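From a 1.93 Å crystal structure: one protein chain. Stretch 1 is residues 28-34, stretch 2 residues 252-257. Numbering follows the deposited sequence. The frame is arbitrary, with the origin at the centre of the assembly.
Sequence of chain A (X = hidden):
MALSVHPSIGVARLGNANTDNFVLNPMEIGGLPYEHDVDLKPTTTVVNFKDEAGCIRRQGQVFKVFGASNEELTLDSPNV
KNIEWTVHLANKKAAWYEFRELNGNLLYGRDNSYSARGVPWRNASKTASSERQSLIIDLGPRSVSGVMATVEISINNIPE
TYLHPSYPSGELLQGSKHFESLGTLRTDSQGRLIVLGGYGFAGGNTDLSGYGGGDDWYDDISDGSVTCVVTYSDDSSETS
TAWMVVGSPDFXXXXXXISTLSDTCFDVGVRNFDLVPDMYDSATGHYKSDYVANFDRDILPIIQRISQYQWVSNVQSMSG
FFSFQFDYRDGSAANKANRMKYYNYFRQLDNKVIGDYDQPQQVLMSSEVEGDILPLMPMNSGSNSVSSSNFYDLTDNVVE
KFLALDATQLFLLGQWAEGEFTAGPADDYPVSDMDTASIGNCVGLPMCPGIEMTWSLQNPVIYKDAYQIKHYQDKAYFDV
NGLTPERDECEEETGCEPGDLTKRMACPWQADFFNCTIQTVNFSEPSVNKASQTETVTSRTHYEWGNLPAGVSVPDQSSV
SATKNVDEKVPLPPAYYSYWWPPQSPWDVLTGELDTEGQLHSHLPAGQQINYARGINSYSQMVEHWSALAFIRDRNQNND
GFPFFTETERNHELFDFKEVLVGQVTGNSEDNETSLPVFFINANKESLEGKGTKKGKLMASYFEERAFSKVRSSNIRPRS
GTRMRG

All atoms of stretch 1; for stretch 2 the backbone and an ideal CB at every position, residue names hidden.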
# COMPACT_ATOMS: atom_id res chain seq x y z
N GLU A 28 -19.34 35.89 -21.47
CA GLU A 28 -18.16 36.57 -21.91
C GLU A 28 -16.97 35.92 -21.23
O GLU A 28 -17.13 35.11 -20.30
CB GLU A 28 -18.22 38.07 -21.52
CG GLU A 28 -18.19 38.32 -20.05
CD GLU A 28 -18.44 39.80 -19.66
OE1 GLU A 28 -18.04 40.72 -20.37
OE2 GLU A 28 -18.95 40.06 -18.59
N ILE A 29 -15.80 36.25 -21.71
CA ILE A 29 -14.52 35.77 -21.10
C ILE A 29 -14.38 36.39 -19.72
O ILE A 29 -14.50 37.58 -19.54
CB ILE A 29 -13.33 36.09 -21.98
CG1 ILE A 29 -13.47 35.42 -23.35
CG2 ILE A 29 -12.03 35.66 -21.32
CD1 ILE A 29 -12.22 35.50 -24.16
N GLY A 30 -14.24 35.54 -18.71
CA GLY A 30 -14.13 36.05 -17.33
C GLY A 30 -15.51 36.32 -16.70
O GLY A 30 -15.58 36.85 -15.63
N GLY A 31 -16.57 35.92 -17.41
CA GLY A 31 -17.91 36.16 -16.99
C GLY A 31 -18.40 35.13 -16.03
O GLY A 31 -18.02 33.93 -16.13
N LEU A 32 -19.26 35.53 -15.10
CA LEU A 32 -19.92 34.55 -14.24
C LEU A 32 -20.97 33.74 -15.02
O LEU A 32 -21.53 34.24 -15.96
CB LEU A 32 -20.58 35.25 -13.05
CG LEU A 32 -19.68 35.84 -11.98
CD1 LEU A 32 -20.48 36.67 -10.96
CD2 LEU A 32 -18.96 34.78 -11.19
N PRO A 33 -21.21 32.51 -14.67
CA PRO A 33 -22.37 31.77 -15.18
C PRO A 33 -23.66 32.35 -14.60
O PRO A 33 -23.63 33.19 -13.70
CB PRO A 33 -22.13 30.35 -14.68
CG PRO A 33 -21.41 30.57 -13.41
CD PRO A 33 -20.50 31.75 -13.65
N TYR A 34 -24.81 31.94 -15.16
CA TYR A 34 -26.08 32.60 -14.93
C TYR A 34 -27.12 31.74 -14.29
O TYR A 34 -27.25 30.58 -14.61
CB TYR A 34 -26.69 33.08 -16.28
CG TYR A 34 -26.18 34.40 -16.66
CD1 TYR A 34 -24.86 34.56 -17.17
CD2 TYR A 34 -26.96 35.52 -16.45
CE1 TYR A 34 -24.38 35.82 -17.47
CE2 TYR A 34 -26.46 36.78 -16.69
CZ TYR A 34 -25.19 36.91 -17.21
OH TYR A 34 -24.82 38.15 -17.48
N UNK A 252 -12.79 29.55 -10.24
CA UNK A 252 -12.50 30.98 -10.21
C UNK A 252 -12.86 31.64 -11.50
O UNK A 252 -11.99 32.16 -12.25
CB UNK A 252 -11.02 31.23 -9.90
N UNK A 253 -14.15 31.66 -11.75
CA UNK A 253 -14.59 32.00 -13.11
C UNK A 253 -14.31 33.42 -13.53
O UNK A 253 -14.14 33.66 -14.74
CB UNK A 253 -16.09 31.74 -13.24
N UNK A 254 -14.18 34.37 -12.59
CA UNK A 254 -13.86 35.74 -12.98
C UNK A 254 -12.40 35.95 -13.31
O UNK A 254 -12.04 37.05 -13.76
CB UNK A 254 -14.26 36.70 -11.86
N UNK A 255 -11.54 34.99 -13.04
CA UNK A 255 -10.10 35.11 -13.29
C UNK A 255 -9.78 34.39 -14.60
O UNK A 255 -10.12 33.23 -14.77
CB UNK A 255 -9.28 34.53 -12.13
N UNK A 256 -9.20 35.14 -15.53
CA UNK A 256 -8.97 34.67 -16.89
C UNK A 256 -7.50 34.28 -17.09
O UNK A 256 -6.60 34.98 -16.62
CB UNK A 256 -9.38 35.75 -17.90
N UNK A 257 -7.29 33.19 -17.81
CA UNK A 257 -5.96 32.73 -18.19
C UNK A 257 -5.31 33.70 -19.16
O UNK A 257 -5.93 34.22 -20.08
CB UNK A 257 -6.03 31.33 -18.81

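Position 252 opens stretch 2 out of reach of stretch 1; its ideal CB has nothing of that stretch within 5.5 Å. Its carbonyl does more than its side chain, accepting from the backbone N of position 255 to close a type I beta turn. Nothing visible selects a side chain here, and many would serve. The deposited residue is Ala252, whose lone methyl takes no part in the contact.

Position 253 is the second residue of that turn, with phi and psi of -67° and -24°. This phi suits proline, a frequent choice at the second place of a type I turn, and the backbone N has no partner in stretch 1. CA-to-CB points toward stretch 1, where the ideal CB lies 4.4 Å from Pro33 CD and 4.7 Å from Leu32 CD2. A compact apolar group would suit such surroundings: alanine, valine or proline on grounds of chemistry, with proline favoured by the turn. It is Pro253. Its CG packs 4.0 Å from Leu32 CD2, and its CB lies 4.4 Å from Pro33 CD, so the ring rests against both apolar residues. Its carbonyl belongs to the backbone part of the contact: Pro253 O receives a CA-H...O contact from Gly30 CA at 3.5 Å, and a water bridges Pro253 O and Gly31 O, 2.8 Å from each.

Position 254, the third residue of the turn, comes closest in backbone register, its CA 4.4 Å from Gly30 CA. The approach is sustained without a direct hydrogen bond: its CA makes a CA-H...O contact with Gly30 O at 3.3 Å, nearly straight at 167°. CA-to-CB points sideways, with the ideal CB 4.0 Å from Gly30 O and 5.1 Å from Leu32 CD2. A flexible chain with an aliphatic stem, such as glutamate, glutamine, lysine or methionine, could lie along the leucine, and stretch 1 offers no charged partner nearby to choose among them. The residue is Glu254. Its CG lies 3.8 Å from Leu32 CD2, while OE2 is hydrogen-bonded elsewhere in the structure. A second water donates to both Glu254 O (2.6 Å) and Gly30 O (2.9 Å), joining carbonyls that cannot bond each other.

Position 255 points its CA-to-CB bond away from stretch 1, which therefore sets no preference. It is Ile255, whose N completes the turn by donating to Ala252 O at 3.0 Å.

At position 256 phi and psi are extended (-103° and 140°), and CA-to-CB points toward stretch 1. The ideal CB is 4.3 Å from Ile29 CG2 and 4.8 Å from Gly30 CA, so valine, isoleucine or threonine would fit, the first two matching the apolar setting better. Val256, with chi1 in t, places CG1 3.5 Å from Ile29 CG2 and CG2 3.4 Å from Gly30 CA. An ideal CB on Gly30 would clash with that second methyl at 2.7 Å.

Position 257 points sideways and touches nothing in stretch 1. It is Asn257, whose ND2 is hydrogen-bonded elsewhere.

Stretch 2 252-257: APEIVN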
# COMPACT_ATOMS: atom_id res chain seq x y z
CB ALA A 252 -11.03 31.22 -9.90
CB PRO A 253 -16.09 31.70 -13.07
CG PRO A 253 -16.44 31.70 -11.63
CD PRO A 253 -15.27 31.17 -10.94
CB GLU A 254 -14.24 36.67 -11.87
CG GLU A 254 -15.73 36.68 -11.64
CD GLU A 254 -16.17 37.20 -10.27
OE1 GLU A 254 -17.03 38.13 -10.20
OE2 GLU A 254 -15.71 36.65 -9.24
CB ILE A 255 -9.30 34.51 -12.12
CG1 ILE A 255 -9.73 35.24 -10.83
CG2 ILE A 255 -7.80 34.64 -12.37
CD1 ILE A 255 -9.02 34.95 -9.58
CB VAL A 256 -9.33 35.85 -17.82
CG1 VAL A 256 -9.14 35.51 -19.28
CG2 VAL A 256 -10.77 36.30 -17.58
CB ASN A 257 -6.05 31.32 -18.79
CG ASN A 257 -6.53 30.29 -17.76
OD1 ASN A 257 -5.74 29.81 -16.96
ND2 ASN A 257 -7.83 30.00 -17.72
O HOH W 1 -13.48 38.82 -15.00
O HOH W 2 -15.75 32.49 -16.72
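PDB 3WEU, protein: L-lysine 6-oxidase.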